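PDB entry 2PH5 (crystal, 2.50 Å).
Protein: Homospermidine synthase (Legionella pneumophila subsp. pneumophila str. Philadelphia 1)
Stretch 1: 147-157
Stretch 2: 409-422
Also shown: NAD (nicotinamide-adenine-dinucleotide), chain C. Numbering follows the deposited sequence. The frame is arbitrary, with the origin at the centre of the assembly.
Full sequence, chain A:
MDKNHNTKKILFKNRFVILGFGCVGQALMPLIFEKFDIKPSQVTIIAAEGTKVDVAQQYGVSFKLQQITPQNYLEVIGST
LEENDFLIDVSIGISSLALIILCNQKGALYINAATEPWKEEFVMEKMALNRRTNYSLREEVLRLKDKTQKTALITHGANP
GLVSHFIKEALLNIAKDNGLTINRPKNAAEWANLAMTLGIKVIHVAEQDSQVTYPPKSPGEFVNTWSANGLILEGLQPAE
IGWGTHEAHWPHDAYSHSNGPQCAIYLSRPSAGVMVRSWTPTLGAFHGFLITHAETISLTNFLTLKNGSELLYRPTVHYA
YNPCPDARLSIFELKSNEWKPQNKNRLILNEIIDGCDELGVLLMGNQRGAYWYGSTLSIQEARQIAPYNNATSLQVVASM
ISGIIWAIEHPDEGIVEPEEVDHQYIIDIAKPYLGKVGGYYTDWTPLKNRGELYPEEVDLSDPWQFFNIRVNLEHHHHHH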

# COMPACT_ATOMS: atom_id res chain seq x y z
N LYS A 147 9.96 -45.82 2.97
CA LYS A 147 8.73 -46.61 2.99
C LYS A 147 8.21 -46.83 1.57
O LYS A 147 7.65 -47.88 1.26
CB LYS A 147 7.65 -45.93 3.84
CG LYS A 147 7.69 -46.28 5.33
CD LYS A 147 8.96 -45.80 6.01
CE LYS A 147 9.01 -46.27 7.46
NZ LYS A 147 10.27 -45.84 8.14
N THR A 148 8.38 -45.82 0.72
CA THR A 148 7.94 -45.91 -0.66
C THR A 148 9.15 -46.06 -1.56
O THR A 148 10.26 -45.68 -1.19
CB THR A 148 7.15 -44.66 -1.07
OG1 THR A 148 7.96 -43.50 -0.86
CG2 THR A 148 5.88 -44.55 -0.24
N GLN A 149 8.93 -46.62 -2.75
CA GLN A 149 10.00 -46.84 -3.72
C GLN A 149 9.92 -45.80 -4.84
O GLN A 149 10.92 -45.16 -5.18
CB GLN A 149 9.88 -48.25 -4.29
CG GLN A 149 11.20 -49.01 -4.47
CD GLN A 149 11.75 -48.93 -5.88
OE1 GLN A 149 11.11 -49.35 -6.85
NE2 GLN A 149 12.97 -48.40 -6.01
N LYS A 150 8.73 -45.65 -5.40
CA LYS A 150 8.50 -44.70 -6.49
C LYS A 150 8.81 -43.26 -6.11
O LYS A 150 8.54 -42.83 -4.98
CB LYS A 150 7.06 -44.85 -6.99
CG LYS A 150 6.88 -46.01 -7.94
CD LYS A 150 7.68 -45.75 -9.19
CE LYS A 150 7.66 -46.91 -10.14
NZ LYS A 150 8.47 -46.56 -11.33
N THR A 151 9.37 -42.51 -7.05
CA THR A 151 9.74 -41.12 -6.81
C THR A 151 8.56 -40.17 -6.62
O THR A 151 7.57 -40.22 -7.35
CB THR A 151 10.63 -40.58 -7.95
OG1 THR A 151 11.83 -41.36 -8.03
CG2 THR A 151 11.01 -39.12 -7.71
N ALA A 152 8.68 -39.32 -5.61
CA ALA A 152 7.65 -38.34 -5.32
C ALA A 152 8.36 -37.04 -4.98
O ALA A 152 8.83 -36.85 -3.85
CB ALA A 152 6.81 -38.81 -4.13
N LEU A 153 8.46 -36.16 -5.98
CA LEU A 153 9.12 -34.86 -5.82
C LEU A 153 8.14 -33.89 -5.18
O LEU A 153 7.09 -33.59 -5.75
CB LEU A 153 9.55 -34.33 -7.20
CG LEU A 153 10.51 -33.13 -7.22
CD1 LEU A 153 11.81 -33.51 -6.54
CD2 LEU A 153 10.76 -32.70 -8.66
N ILE A 154 8.49 -33.39 -4.00
CA ILE A 154 7.60 -32.48 -3.30
C ILE A 154 8.05 -31.02 -3.28
O ILE A 154 9.23 -30.72 -3.46
CB ILE A 154 7.38 -32.95 -1.84
CG1 ILE A 154 8.73 -33.04 -1.12
CG2 ILE A 154 6.67 -34.29 -1.84
CD1 ILE A 154 8.62 -33.46 0.35
N THR A 155 7.08 -30.13 -3.06
CA THR A 155 7.31 -28.69 -3.01
C THR A 155 8.30 -28.24 -4.07
O THR A 155 9.26 -27.54 -3.76
CB THR A 155 7.85 -28.26 -1.63
OG1 THR A 155 9.04 -29.00 -1.32
CG2 THR A 155 6.81 -28.52 -0.53
N HIS A 156 8.05 -28.63 -5.31
CA HIS A 156 8.95 -28.25 -6.39
C HIS A 156 8.33 -27.26 -7.36
O HIS A 156 8.03 -27.59 -8.51
CB HIS A 156 9.41 -29.50 -7.15
CG HIS A 156 10.55 -29.23 -8.09
ND1 HIS A 156 11.87 -29.36 -7.71
CD2 HIS A 156 10.57 -28.78 -9.37
CE1 HIS A 156 12.65 -29.00 -8.71
NE2 HIS A 156 11.89 -28.64 -9.73
N GLY A 157 8.12 -26.03 -6.89
CA GLY A 157 7.56 -24.99 -7.73
C GLY A 157 8.65 -23.94 -7.87
O GLY A 157 9.82 -24.28 -7.78
N GLU A 409 13.15 -39.80 -15.45
CA GLU A 409 14.38 -40.56 -15.63
C GLU A 409 15.00 -40.99 -14.30
O GLU A 409 16.12 -41.51 -14.26
CB GLU A 409 15.38 -39.76 -16.48
CG GLU A 409 15.86 -38.47 -15.86
CD GLU A 409 16.98 -37.84 -16.67
OE1 GLU A 409 16.72 -37.41 -17.81
OE2 GLU A 409 18.12 -37.79 -16.16
N HIS A 410 14.26 -40.77 -13.22
CA HIS A 410 14.66 -41.15 -11.87
C HIS A 410 13.36 -41.52 -11.16
O HIS A 410 13.03 -40.96 -10.12
CB HIS A 410 15.32 -39.98 -11.14
CG HIS A 410 16.52 -39.43 -11.82
ND1 HIS A 410 16.50 -38.26 -12.56
CD2 HIS A 410 17.80 -39.88 -11.88
CE1 HIS A 410 17.71 -38.02 -13.04
NE2 HIS A 410 18.52 -38.99 -12.64
N PRO A 411 12.61 -42.50 -11.70
CA PRO A 411 11.34 -42.95 -11.15
C PRO A 411 11.36 -43.70 -9.82
O PRO A 411 10.31 -43.89 -9.21
CB PRO A 411 10.77 -43.81 -12.27
CG PRO A 411 11.99 -44.45 -12.83
CD PRO A 411 12.97 -43.29 -12.90
N ASP A 412 12.53 -44.13 -9.38
CA ASP A 412 12.60 -44.87 -8.13
C ASP A 412 13.56 -44.23 -7.14
O ASP A 412 14.65 -44.74 -6.89
CB ASP A 412 13.01 -46.31 -8.44
CG ASP A 412 12.04 -46.98 -9.41
OD1 ASP A 412 10.89 -47.27 -9.01
OD2 ASP A 412 12.42 -47.20 -10.58
N GLU A 413 13.14 -43.10 -6.58
CA GLU A 413 13.97 -42.37 -5.64
C GLU A 413 13.24 -42.10 -4.33
O GLU A 413 13.81 -41.55 -3.39
CB GLU A 413 14.41 -41.05 -6.27
CG GLU A 413 15.17 -41.22 -7.58
CD GLU A 413 16.48 -41.98 -7.41
OE1 GLU A 413 17.35 -41.51 -6.65
OE2 GLU A 413 16.64 -43.04 -8.06
N GLY A 414 11.98 -42.52 -4.28
CA GLY A 414 11.19 -42.31 -3.08
C GLY A 414 10.81 -40.85 -2.93
O GLY A 414 10.88 -40.08 -3.88
N ILE A 415 10.40 -40.48 -1.73
CA ILE A 415 10.03 -39.12 -1.47
C ILE A 415 11.28 -38.24 -1.48
O ILE A 415 12.20 -38.46 -0.71
CB ILE A 415 9.31 -39.00 -0.12
CG1 ILE A 415 7.92 -39.63 -0.21
CG2 ILE A 415 9.20 -37.55 0.28
CD1 ILE A 415 7.02 -39.32 1.00
N VAL A 416 11.32 -37.26 -2.38
CA VAL A 416 12.49 -36.39 -2.45
C VAL A 416 12.12 -34.91 -2.44
O VAL A 416 11.06 -34.51 -2.91
CB VAL A 416 13.34 -36.70 -3.71
CG1 VAL A 416 13.82 -38.14 -3.67
CG2 VAL A 416 12.54 -36.45 -4.97
N GLU A 417 13.01 -34.09 -1.87
CA GLU A 417 12.79 -32.64 -1.83
C GLU A 417 13.73 -31.97 -2.82
O GLU A 417 14.78 -32.51 -3.14
CB GLU A 417 13.04 -32.11 -0.42
CG GLU A 417 12.01 -32.59 0.57
CD GLU A 417 12.18 -31.98 1.94
OE1 GLU A 417 13.25 -32.18 2.55
OE2 GLU A 417 11.24 -31.30 2.40
N PRO A 418 13.36 -30.78 -3.30
CA PRO A 418 14.22 -30.10 -4.27
C PRO A 418 15.70 -29.98 -3.88
O PRO A 418 16.56 -29.96 -4.75
CB PRO A 418 13.53 -28.74 -4.45
CG PRO A 418 12.76 -28.55 -3.18
CD PRO A 418 12.23 -29.92 -2.91
N GLU A 419 15.99 -29.94 -2.58
CA GLU A 419 17.38 -29.85 -2.12
C GLU A 419 18.20 -31.08 -2.50
O GLU A 419 19.42 -31.00 -2.63
CB GLU A 419 17.45 -29.66 -0.60
CG GLU A 419 17.04 -28.28 -0.12
CD GLU A 419 15.55 -28.15 0.08
OE1 GLU A 419 14.78 -28.79 -0.67
OE2 GLU A 419 15.15 -27.40 1.00
N GLU A 420 17.53 -32.21 -2.68
CA GLU A 420 18.18 -33.45 -3.05
C GLU A 420 18.32 -33.63 -4.56
O GLU A 420 18.77 -34.68 -5.03
CB GLU A 420 17.41 -34.63 -2.48
CG GLU A 420 17.37 -34.69 -0.97
CD GLU A 420 16.27 -35.59 -0.46
OE1 GLU A 420 15.10 -35.15 -0.46
OE2 GLU A 420 16.56 -36.75 -0.09
N VAL A 421 17.94 -32.61 -5.33
CA VAL A 421 18.02 -32.67 -6.79
C VAL A 421 19.16 -31.80 -7.32
O VAL A 421 19.42 -30.71 -6.80
CB VAL A 421 16.69 -32.22 -7.42
CG1 VAL A 421 16.71 -32.41 -8.94
CG2 VAL A 421 15.54 -32.99 -6.80
N ASP A 422 19.83 -32.30 -8.36
CA ASP A 422 20.96 -31.59 -8.98
C ASP A 422 20.47 -30.27 -9.60
O ASP A 422 19.73 -30.27 -10.58
CB ASP A 422 21.60 -32.49 -10.05
CG ASP A 422 22.76 -31.82 -10.75
OD1 ASP A 422 23.59 -31.19 -10.06
OD2 ASP A 422 22.84 -31.94 -11.99
PA NAD C . -6.08 -22.78 -7.28
O1A NAD C . -6.93 -22.58 -6.05
O2A NAD C . -6.13 -21.73 -8.34
O5B NAD C . -6.42 -24.20 -7.98
C5B NAD C . -6.51 -25.39 -7.20
C4B NAD C . -7.42 -26.39 -7.94
O4B NAD C . -7.50 -27.52 -7.11
C3B NAD C . -8.85 -25.89 -8.18
O3B NAD C . -9.17 -25.99 -9.57
C2B NAD C . -9.70 -26.80 -7.34
O2B NAD C . -10.99 -27.06 -7.85
C1B NAD C . -8.82 -28.03 -7.15
N9A NAD C . -9.03 -28.78 -5.90
C8A NAD C . -9.44 -28.20 -4.69
N7A NAD C . -10.27 -29.01 -4.00
C5A NAD C . -10.43 -30.12 -4.76
C6A NAD C . -11.17 -31.28 -4.55
N6A NAD C . -11.89 -31.52 -3.46
N1A NAD C . -11.12 -32.25 -5.55
C2A NAD C . -10.38 -32.08 -6.71
N3A NAD C . -9.64 -30.94 -6.93
C4A NAD C . -9.69 -30.00 -5.95
O3 NAD C . -4.60 -22.87 -6.74
PN NAD C . -3.19 -23.16 -7.46
O1N NAD C . -2.25 -22.11 -6.99
O2N NAD C . -3.44 -23.30 -8.93
O5D NAD C . -2.98 -24.54 -6.71
C5D NAD C . -1.87 -25.38 -6.83
C4D NAD C . -1.00 -25.08 -5.63
O4D NAD C . 0.29 -24.77 -6.06
C3D NAD C . -1.04 -24.91 -4.12
O3D NAD C . -0.91 -26.15 -3.45
C2D NAD C . 0.14 -23.98 -3.89
O2D NAD C . 0.65 -24.03 -2.58
C1D NAD C . 1.12 -24.39 -4.97
N1N NAD C . 1.98 -23.32 -5.53
C2N NAD C . 3.35 -23.43 -5.46
C3N NAD C . 4.13 -22.40 -6.03
C7N NAD C . 5.62 -22.43 -6.01
O7N NAD C . 6.28 -21.39 -6.60
N7N NAD C . 6.30 -23.42 -5.47
C4N NAD C . 3.51 -21.27 -6.66
C5N NAD C . 2.11 -21.20 -6.71
C6N NAD C . 1.34 -22.21 -6.16

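Residues 147-157 and 409-422 of homospermidine synthase, at least 259 positions apart in sequence where they touch, pair as short parallel strands and bury 835 Å² between them. Three backbone hydrogen bonds form the ladder: Ala 152 N to Gly 414 O (2.9 Å), Val 416 N to Ala 152 O (2.9 Å) and Ile 154 N to Val 416 O (3.0 Å). Each is nearly straight, and Ala 152 gives and accepts in turn, as a parallel register requires. CA-H...O contacts run alongside, such as Thr 151 CA to Gly 414 O (3.3 Å) and Ile 415 CA to Ala 152 O (3.5 Å).

Before the ladder, Thr 151 anchors the turn that follows Glu 409. Its N donates to Pro 411 O (2.7 Å), while its hydroxyl, with chi1 in the m well, donates from OG1 to His 410 O in a very short bond of 2.4 Å and accepts a weak one from Glu 413 N (2.6 Å to OG1). A small, buried side chain that both gives and takes a hydrogen bond suits this crowded loop. Next to it, Gly 414 N makes a weak bond to Gln 149 O (3.0 Å). The positive phi of Gly 414 favours glycine, and an ideal CB there would point away from stretch 1, yet lie 3.4 Å from Thr 148 O.

At the more open end, the CA-to-CB bond of Lys 150 points away overall, but the chain bends through m, m and then extends t, t, bringing its end back. Its NZ forms a long salt bridge with Asp 412 OD1 (3.4 Å), weak as a hydrogen bond, and the aliphatic part covers the turn, with CD 3.2 Å from Pro 411 O.

Apolar side chains pack on both faces of the paired strands. On one, the compact Ala 152 leaves its CB 4.2 Å from Ile 415 CG1. On the other, Leu 153 (t, p) places CD1 3.4 Å from Val 416 CG2 and 3.8 Å from Val 421 CG2, so one leucine methyl bridges two branched valines. Beyond the strand, Ile 154 extends CD1 to Ile 415 CG2 (4.1 Å) and to the aliphatic Glu 417 CG (3.5 Å).

Pro 418 closes the far end. Its CD lies 3.2 Å from Ile 154 O and 3.7 Å from Thr 155 OG1, and its CB approaches His 156 ND1 obliquely at 3.7 Å. The Thr 155 hydroxyl is satisfied within its own stretch, OG1 donating to Ile 154 O (2.8 Å).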